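Local coordinates for protein 4-aminobutyrate transaminase (Acinetobacter baumannii, PDB 6WOP) that catalyses the pyridoxal-phosphate-dependent transfer of the amino group of 4-aminobutyrate to 2-oxoglutarate, as a class-III aminotransferase, at residues A98-G102 and K261-I265; R324-G329 and L353-V357; A107-T111 and T298-S302. All blocks are in the same frame, centred on the assembly; numbering follows the deposited sequence.

Interaction 1: residues A98-G102 and K261-I265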
loop_
_atom_site.group_PDB
_atom_site.type_symbol
_atom_site.label_atom_id
_atom_site.label_comp_id
_atom_site.label_asym_id
_atom_site.label_seq_id
_atom_site.Cartn_x
_atom_site.Cartn_y
_atom_site.Cartn_z
ATOM N N ALA A 98 -6.017 -7.539 34.521
ATOM C CA ALA A 98 -6.592 -7.361 33.176
ATOM C C ALA A 98 -7.505 -8.531 32.834
ATOM O O ALA A 98 -7.203 -9.669 33.179
ATOM C CB ALA A 98 -5.487 -7.293 32.127
ATOM N N PRO A 99 -8.598 -8.288 32.128
ATOM C CA PRO A 99 -9.499 -9.407 31.768
ATOM C C PRO A 99 -9.018 -10.165 30.525
ATOM O O PRO A 99 -9.495 -9.985 29.415
ATOM C CB PRO A 99 -10.843 -8.702 31.525
ATOM C CG PRO A 99 -10.485 -7.270 31.203
ATOM C CD PRO A 99 -9.221 -6.951 31.980
ATOM N N ILE A 100 -8.088 -11.082 30.739
ATOM C CA ILE A 100 -7.396 -11.849 29.702
ATOM C C ILE A 100 -7.581 -13.318 30.067
ATOM O O ILE A 100 -7.440 -13.689 31.234
ATOM C CB ILE A 100 -5.885 -11.500 29.630
ATOM C CG1 ILE A 100 -5.655 -10.041 29.137
ATOM C CG2 ILE A 100 -5.083 -12.592 28.778
ATOM C CD1 ILE A 100 -6.223 -9.811 27.687
ATOM N N ALA A 101 -7.855 -14.147 29.084
ATOM C CA ALA A 101 -8.047 -15.573 29.331
ATOM C C ALA A 101 -6.685 -16.260 29.423
ATOM O O ALA A 101 -5.919 -16.260 28.450
ATOM C CB ALA A 101 -8.901 -16.193 28.220
ATOM N N GLY A 102 -6.401 -16.878 30.583
ATOM C CA GLY A 102 -5.160 -17.599 30.776
ATOM C C GLY A 102 -4.079 -16.622 31.198
ATOM O O GLY A 102 -4.384 -15.462 31.431
ATOM N N LYS A 261 -14.027 -11.895 26.386
ATOM C CA LYS A 261 -12.672 -11.419 26.610
ATOM C C LYS A 261 -11.931 -11.149 25.300
ATOM O O LYS A 261 -11.994 -11.936 24.345
ATOM C CB LYS A 261 -11.880 -12.438 27.413
ATOM C CG LYS A 261 -12.277 -12.503 28.886
ATOM C CD LYS A 261 -11.341 -13.458 29.599
ATOM C CE LYS A 261 -12.086 -14.223 30.672
ATOM N NZ LYS A 261 -12.979 -13.288 31.378
ATOM N N ALA A 262 -11.188 -10.059 25.291
ATOM C CA ALA A 262 -10.295 -9.699 24.193
ATOM C C ALA A 262 -8.962 -10.428 24.339
ATOM O O ALA A 262 -8.567 -10.828 25.445
ATOM C CB ALA A 262 -10.035 -8.189 24.228
ATOM N N ASP A 263 -8.256 -10.602 23.210
ATOM C CA ASP A 263 -6.957 -11.239 23.247
ATOM C C ASP A 263 -5.872 -10.267 23.670
ATOM O O ASP A 263 -4.854 -10.693 24.226
ATOM C CB ASP A 263 -6.593 -11.767 21.844
ATOM C CG ASP A 263 -7.570 -12.810 21.364
ATOM O OD1 ASP A 263 -7.427 -13.960 21.826
ATOM O OD2 ASP A 263 -8.471 -12.481 20.531
ATOM N N LEU A 264 -6.040 -8.987 23.302
ATOM C CA LEU A 264 -5.123 -7.884 23.578
ATOM C C LEU A 264 -5.904 -6.669 24.070
ATOM O O LEU A 264 -7.008 -6.381 23.573
ATOM C CB LEU A 264 -4.332 -7.479 22.314
ATOM C CG LEU A 264 -3.482 -8.586 21.721
ATOM C CD1 LEU A 264 -3.056 -8.334 20.265
ATOM C CD2 LEU A 264 -2.165 -8.671 22.589
ATOM N N ILE A 265 -5.335 -5.923 25.028
ATOM C CA ILE A 265 -5.968 -4.694 25.509
ATOM C C ILE A 265 -4.938 -3.579 25.494
ATOM O O ILE A 265 -3.818 -3.766 25.992
ATOM C CB ILE A 265 -6.555 -4.870 26.919
ATOM C CG1 ILE A 265 -7.622 -5.954 26.917
ATOM C CG2 ILE A 265 -7.132 -3.555 27.405
ATOM C CD1 ILE A 265 -8.129 -6.332 28.323
HETATM O O HOH W 1 -11.158 -8.649 27.902
HETATM O O HOH W 2 -8.042 -13.309 26.375
#
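The flat group of this contact is the peptide joining Ile100 to Ala101. Lys261 lays its aliphatic chain over one face of it, CD standing 3.6 Å from Ala101 N and almost straight above the plane. The same methylene also touches Ala101 CB, at 3.9 Å. Pro99, a puckered ring, meets Ile265 through CG and CD; Ile265 CD1 comes up to Pro99 CG at 3.8 Å, with the two side chains crossing at about a right angle. Elsewhere the proline packs on Phe253, Met255 and Asn256.

Ile100 illustrates how a side chain can return to a contact from which it sets out. Its CB points away from 261-265, yet CG1 lies anti to the carbonyl carbon (chi1 -67°) and a further bend at chi2 (-61°) carries CD1 back across. That methyl ends 3.4 Å from Ala262 O and packs on Ile265 CD1 at 4.0 Å. Ile265 CD1 thus touches both Pro99 and Ile100.

Polar communication between the backbones is left to water. One molecule donates to Pro99 O at 2.6 Å and accepts from Ala262 N, while another accepts from Ala101 N at 2.8 Å and donates to Ala262 O. At Ala262, then, a single water stands between each pair of backbone atoms, while side chains of the two segments touch directly.

The contact joins the turn between helix 85-97 and strand 104-109 to the entry of strand 264-267 in the seven-stranded sheet of the fold-type-I large domain. Asp263 fixes that entry through salt bridges to Arg283 and Arg227 and a bond from Leu237 N. Beyond it, Leu264 and Ile265 run between strands 236-240 and 278-283, and Ala98 and Ile100 also rest on the latter.

Interaction 2: residues R324-G329 and L353-V357; sequences RANELG and LGSMV
Ser355 makes the one hydrogen bond between the segments, its OG donating to Ala325 O over a short 2.5 Å. The approach is in the carbonyl plane, on a lone pair, with a C=O...OG angle of 123°. Because Gly329 N gives its helical bond to the same oxygen at 2.9 Å, Ala325 O serves two donors at once. Placing the hydroxyl anti to its own carbonyl carbon (chi1 -84°) aims it at the helix. The same OG is also hydrogen-bonded to Tyr395 OH, from the loop after strand 390-393.

One CA-H...O contact adds to this. Gly329 CA points a hydrogen at Gly354 O, 3.4 Å away, with 165° at the hydrogen; lacking a side chain, Gly329 lets this carbonyl come right up to the helix.

Leu353 to Met356 form a type II' turn, with Gly354 at the positive-phi position and Leu353 and Met356 bonded both ways through their backbones. It is the tight two-residue turn of the hairpin 347-353/356-361, with helix 321-342 lying against it.

Van der Waals packing completes the contact. Asn326 OD1 approaches Gly354 CA to 3.5 Å, while its ND2 has a weak bond to Gly250 O. Ala325 CB meets Ser355 CB at 4.0 Å, and Val357 CG2 reaches Gly329 CA at 4.2 Å. Val357 continues along the helix onto Leu332, Val333 and Leu336.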
loop_
_atom_site.group_PDB
_atom_site.type_symbol
_atom_site.label_atom_id
_atom_site.label_comp_id
_atom_site.label_asym_id
_atom_site.label_seq_id
_atom_site.Cartn_x
_atom_site.Cartn_y
_atom_site.Cartn_z
ATOM N N ARG A 324 -16.710 5.498 43.029
ATOM C CA ARG A 324 -16.959 6.923 42.821
ATOM C C ARG A 324 -17.389 7.211 41.386
ATOM O O ARG A 324 -18.256 8.072 41.156
ATOM C CB ARG A 324 -15.741 7.759 43.188
ATOM C CG ARG A 324 -15.621 7.949 44.684
ATOM C CD ARG A 324 -15.184 9.343 45.105
ATOM N NE ARG A 324 -16.295 10.294 45.185
ATOM C CZ ARG A 324 -16.254 11.536 44.680
ATOM N NH1 ARG A 324 -15.126 11.980 44.025
ATOM N NH2 ARG A 324 -17.370 12.305 44.784
ATOM N N ALA A 325 -16.776 6.515 40.409
ATOM C CA ALA A 325 -17.178 6.696 39.006
ATOM C C ALA A 325 -18.657 6.379 38.830
ATOM O O ALA A 325 -19.386 7.099 38.122
ATOM C CB ALA A 325 -16.341 5.802 38.090
ATOM N N ASN A 326 -19.121 5.290 39.445
ATOM C CA ASN A 326 -20.542 4.969 39.298
ATOM C C ASN A 326 -21.426 6.006 39.983
ATOM O O ASN A 326 -22.468 6.404 39.431
ATOM C CB ASN A 326 -20.818 3.571 39.838
ATOM C CG ASN A 326 -20.252 2.510 38.917
ATOM O OD1 ASN A 326 -20.230 2.702 37.706
ATOM N ND2 ASN A 326 -19.776 1.402 39.479
ATOM N N GLU A 327 -21.038 6.447 41.184
ATOM C CA GLU A 327 -21.817 7.441 41.936
ATOM C C GLU A 327 -21.861 8.792 41.238
ATOM O O GLU A 327 -22.928 9.410 41.142
ATOM C CB GLU A 327 -21.250 7.638 43.357
ATOM C CG GLU A 327 -21.407 6.445 44.219
ATOM C CD GLU A 327 -20.428 6.390 45.408
ATOM O OE1 GLU A 327 -19.692 7.392 45.720
ATOM O OE2 GLU A 327 -20.402 5.284 46.007
ATOM N N LEU A 328 -20.704 9.312 40.835
ATOM C CA LEU A 328 -20.703 10.573 40.104
ATOM C C LEU A 328 -21.462 10.433 38.773
ATOM O O LEU A 328 -22.219 11.326 38.380
ATOM C CB LEU A 328 -19.260 11.031 39.862
ATOM C CG LEU A 328 -18.381 11.477 41.044
ATOM C CD1 LEU A 328 -16.935 11.475 40.608
ATOM C CD2 LEU A 328 -18.739 12.852 41.502
ATOM N N GLY A 329 -21.223 9.354 38.021
ATOM C CA GLY A 329 -21.950 9.219 36.771
ATOM C C GLY A 329 -23.450 9.187 36.979
ATOM O O GLY A 329 -24.210 9.776 36.204
ATOM N N LEU A 353 -21.542 4.927 30.629
ATOM C CA LEU A 353 -21.098 3.739 31.354
ATOM C C LEU A 353 -20.205 4.228 32.488
ATOM O O LEU A 353 -19.166 4.828 32.211
ATOM C CB LEU A 353 -20.354 2.774 30.436
ATOM C CG LEU A 353 -20.036 1.456 31.148
ATOM C CD1 LEU A 353 -21.293 0.722 31.493
ATOM C CD2 LEU A 353 -19.119 0.613 30.252
ATOM N N GLY A 354 -20.650 4.070 33.748
ATOM C CA GLY A 354 -19.825 4.585 34.839
ATOM C C GLY A 354 -19.773 6.100 34.750
ATOM O O GLY A 354 -20.805 6.780 34.680
ATOM N N SER A 355 -18.553 6.636 34.726
ATOM C CA SER A 355 -18.432 8.075 34.512
ATOM C C SER A 355 -17.797 8.372 33.169
ATOM O O SER A 355 -17.306 9.474 32.955
ATOM C CB SER A 355 -17.641 8.748 35.653
ATOM O OG SER A 355 -18.510 9.049 36.775
ATOM N N MET A 356 -18.017 7.466 32.205
ATOM C CA MET A 356 -17.882 7.790 30.793
ATOM C C MET A 356 -19.289 8.166 30.329
ATOM O O MET A 356 -20.070 7.300 29.908
ATOM C CB MET A 356 -17.299 6.620 30.006
ATOM C CG MET A 356 -16.216 7.048 29.092
ATOM S SD MET A 356 -15.349 5.693 28.382
ATOM C CE MET A 356 -14.679 6.565 26.994
ATOM N N VAL A 357 -19.624 9.465 30.466
ATOM C CA VAL A 357 -20.966 10.007 30.241
ATOM C C VAL A 357 -20.901 11.114 29.200
ATOM O O VAL A 357 -19.983 11.946 29.226
ATOM C CB VAL A 357 -21.599 10.583 31.540
ATOM C CG1 VAL A 357 -23.069 11.100 31.268
ATOM C CG2 VAL A 357 -21.584 9.572 32.640
#

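Interaction 3: residues A107-T111 and T298-S302; sequences AFFTT and TYAGS
Phe109 O receives the hydrogen bond that links the two backbones, from Gly301 N at 3.2 Å. The N-H points almost straight at its target (174°), but the donor stands 55° out of the carbonyl plane and so off the lone pairs.

Around this bond Ala300 and Gly301 press closely on the end of strand 104-109. The methyl of Ala300 lies 3.3 Å from Phe108 O and reaches past Phe109 CA to the Phe109 ring, which it approaches obliquely. Gly301 CA rests on Phe108 CB at 3.7 Å. Beyond its CB, Phe108 leads away: CG is anti to the carbonyl carbon (chi1 -61°), and the ring goes to helix 85-97, where it meets Tyr87 edge-to-face and packs on Leu90 and Ala91.

Both segments run straight into helices: Thr111 is the N-cap of helix 112-127 and Ser302 that of helix 303-318, so the contact lies just ahead of two helix starts.

Thr110 adds a second point of contact, at Tyr299. Its OG1 sits 3.1 Å from Tyr299 C and 3.3 Å from Tyr299 CB, a tight fit in which the hydroxyl lies against the tyrosine backbone. Farther out, Tyr299 OH bonds to Ile277 O of the second subunit, and Thr298 OG1 to NZ of Lys269 of that subunit, probably the lysine that carries pyridoxal phosphate, as its family and sequence context suggest. A tartaric acid molecule, probably from the crystallisation liquor, bonds to Thr298 N and Tyr299 N and may mark a pocket.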
loop_
_atom_site.group_PDB
_atom_site.type_symbol
_atom_site.label_atom_id
_atom_site.label_comp_id
_atom_site.label_asym_id
_atom_site.label_seq_id
_atom_site.Cartn_x
_atom_site.Cartn_y
_atom_site.Cartn_z
ATOM N N ALA A 107 3.591 -5.172 28.248
ATOM C CA ALA A 107 4.771 -4.366 27.991
ATOM C C ALA A 107 4.318 -2.924 27.951
ATOM O O ALA A 107 3.157 -2.665 27.651
ATOM C CB ALA A 107 5.376 -4.685 26.611
ATOM N N PHE A 108 5.240 -1.995 28.191
ATOM C CA PHE A 108 4.887 -0.567 28.282
ATOM C C PHE A 108 5.590 0.194 27.182
ATOM O O PHE A 108 6.749 -0.105 26.854
ATOM C CB PHE A 108 5.278 -0.001 29.688
ATOM C CG PHE A 108 4.539 -0.716 30.761
ATOM C CD1 PHE A 108 3.180 -0.551 30.851
ATOM C CD2 PHE A 108 5.151 -1.693 31.536
ATOM C CE1 PHE A 108 2.427 -1.291 31.737
ATOM C CE2 PHE A 108 4.397 -2.431 32.443
ATOM C CZ PHE A 108 3.054 -2.225 32.552
ATOM N N PHE A 109 4.858 1.143 26.592
ATOM C CA PHE A 109 5.434 2.057 25.611
ATOM C C PHE A 109 5.221 3.467 26.130
ATOM O O PHE A 109 5.188 3.655 27.366
ATOM C CB PHE A 109 4.765 1.782 24.256
ATOM C CG PHE A 109 4.889 0.353 23.898
ATOM C CD1 PHE A 109 6.116 -0.137 23.422
ATOM C CD2 PHE A 109 3.846 -0.523 24.093
ATOM C CE1 PHE A 109 6.273 -1.486 23.113
ATOM C CE2 PHE A 109 4.019 -1.893 23.799
ATOM C CZ PHE A 109 5.239 -2.341 23.342
ATOM N N THR A 110 5.101 4.448 25.231
ATOM C CA THR A 110 4.943 5.828 25.702
ATOM C C THR A 110 3.583 6.422 25.386
ATOM O O THR A 110 2.967 7.025 26.274
ATOM C CB THR A 110 6.037 6.724 25.140
ATOM O OG1 THR A 110 7.317 6.104 25.376
ATOM C CG2 THR A 110 6.041 8.112 25.868
ATOM N N THR A 111 3.107 6.314 24.141
ATOM C CA THR A 111 1.863 6.987 23.775
ATOM C C THR A 111 0.700 6.017 23.559
ATOM O O THR A 111 0.881 4.812 23.321
ATOM C CB THR A 111 2.061 7.802 22.488
ATOM O OG1 THR A 111 2.348 6.869 21.440
ATOM C CG2 THR A 111 3.238 8.827 22.612
ATOM N N THR A 298 12.681 4.093 22.990
ATOM C CA THR A 298 13.581 4.876 23.848
ATOM C C THR A 298 12.883 5.318 25.126
ATOM O O THR A 298 13.370 5.095 26.245
ATOM C CB THR A 298 14.076 6.107 23.066
ATOM O OG1 THR A 298 14.857 5.691 21.955
ATOM C CG2 THR A 298 14.990 6.985 23.974
ATOM N N TYR A 299 11.746 5.979 24.985
ATOM C CA TYR A 299 11.024 6.472 26.157
ATOM C C TYR A 299 10.066 5.452 26.755
ATOM O O TYR A 299 9.397 5.760 27.746
ATOM C CB TYR A 299 10.214 7.715 25.809
ATOM C CG TYR A 299 11.024 8.975 25.488
ATOM C CD1 TYR A 299 12.159 9.354 26.268
ATOM C CD2 TYR A 299 10.594 9.817 24.484
ATOM C CE1 TYR A 299 12.873 10.572 25.944
ATOM C CE2 TYR A 299 11.298 11.005 24.127
ATOM C CZ TYR A 299 12.417 11.356 24.844
ATOM O OH TYR A 299 13.038 12.530 24.464
ATOM N N ALA A 300 9.933 4.275 26.173
ATOM C CA ALA A 300 8.930 3.327 26.612
ATOM C C ALA A 300 9.054 3.023 28.120
ATOM O O ALA A 300 10.149 2.765 28.611
ATOM C CB ALA A 300 9.120 2.012 25.831
ATOM N N GLY A 301 7.920 3.001 28.834
ATOM C CA GLY A 301 7.929 2.593 30.241
ATOM C C GLY A 301 8.801 3.512 31.071
ATOM O O GLY A 301 9.618 3.055 31.867
ATOM N N SER A 302 8.630 4.819 30.880
ATOM C CA SER A 302 9.505 5.774 31.539
ATOM C C SER A 302 9.476 5.556 33.059
ATOM O O SER A 302 8.395 5.412 33.637
ATOM C CB SER A 302 9.020 7.163 31.148
ATOM O OG SER A 302 9.230 8.083 32.214
#

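In the fold
From the N terminus the chain passes first through 98-102 and, after a few residues, 107-111, at the two ends of edge strand 104-109. Interaction 1 closes when 261-265 returns beside the first, 158 residues intervening, and interaction 3 when 298-302 reaches the second. Their segments alternate, so the two loops cross; both contacts reach the same sheet, nearest atoms about 7 Å apart. Interaction 2 follows in series, a short closure of 23 residues that packs helix 321-342 against a hairpin of the other seven-stranded sheet. Its centre is about 29 Å from that of interaction 3, on the opposite side of the chain's centre.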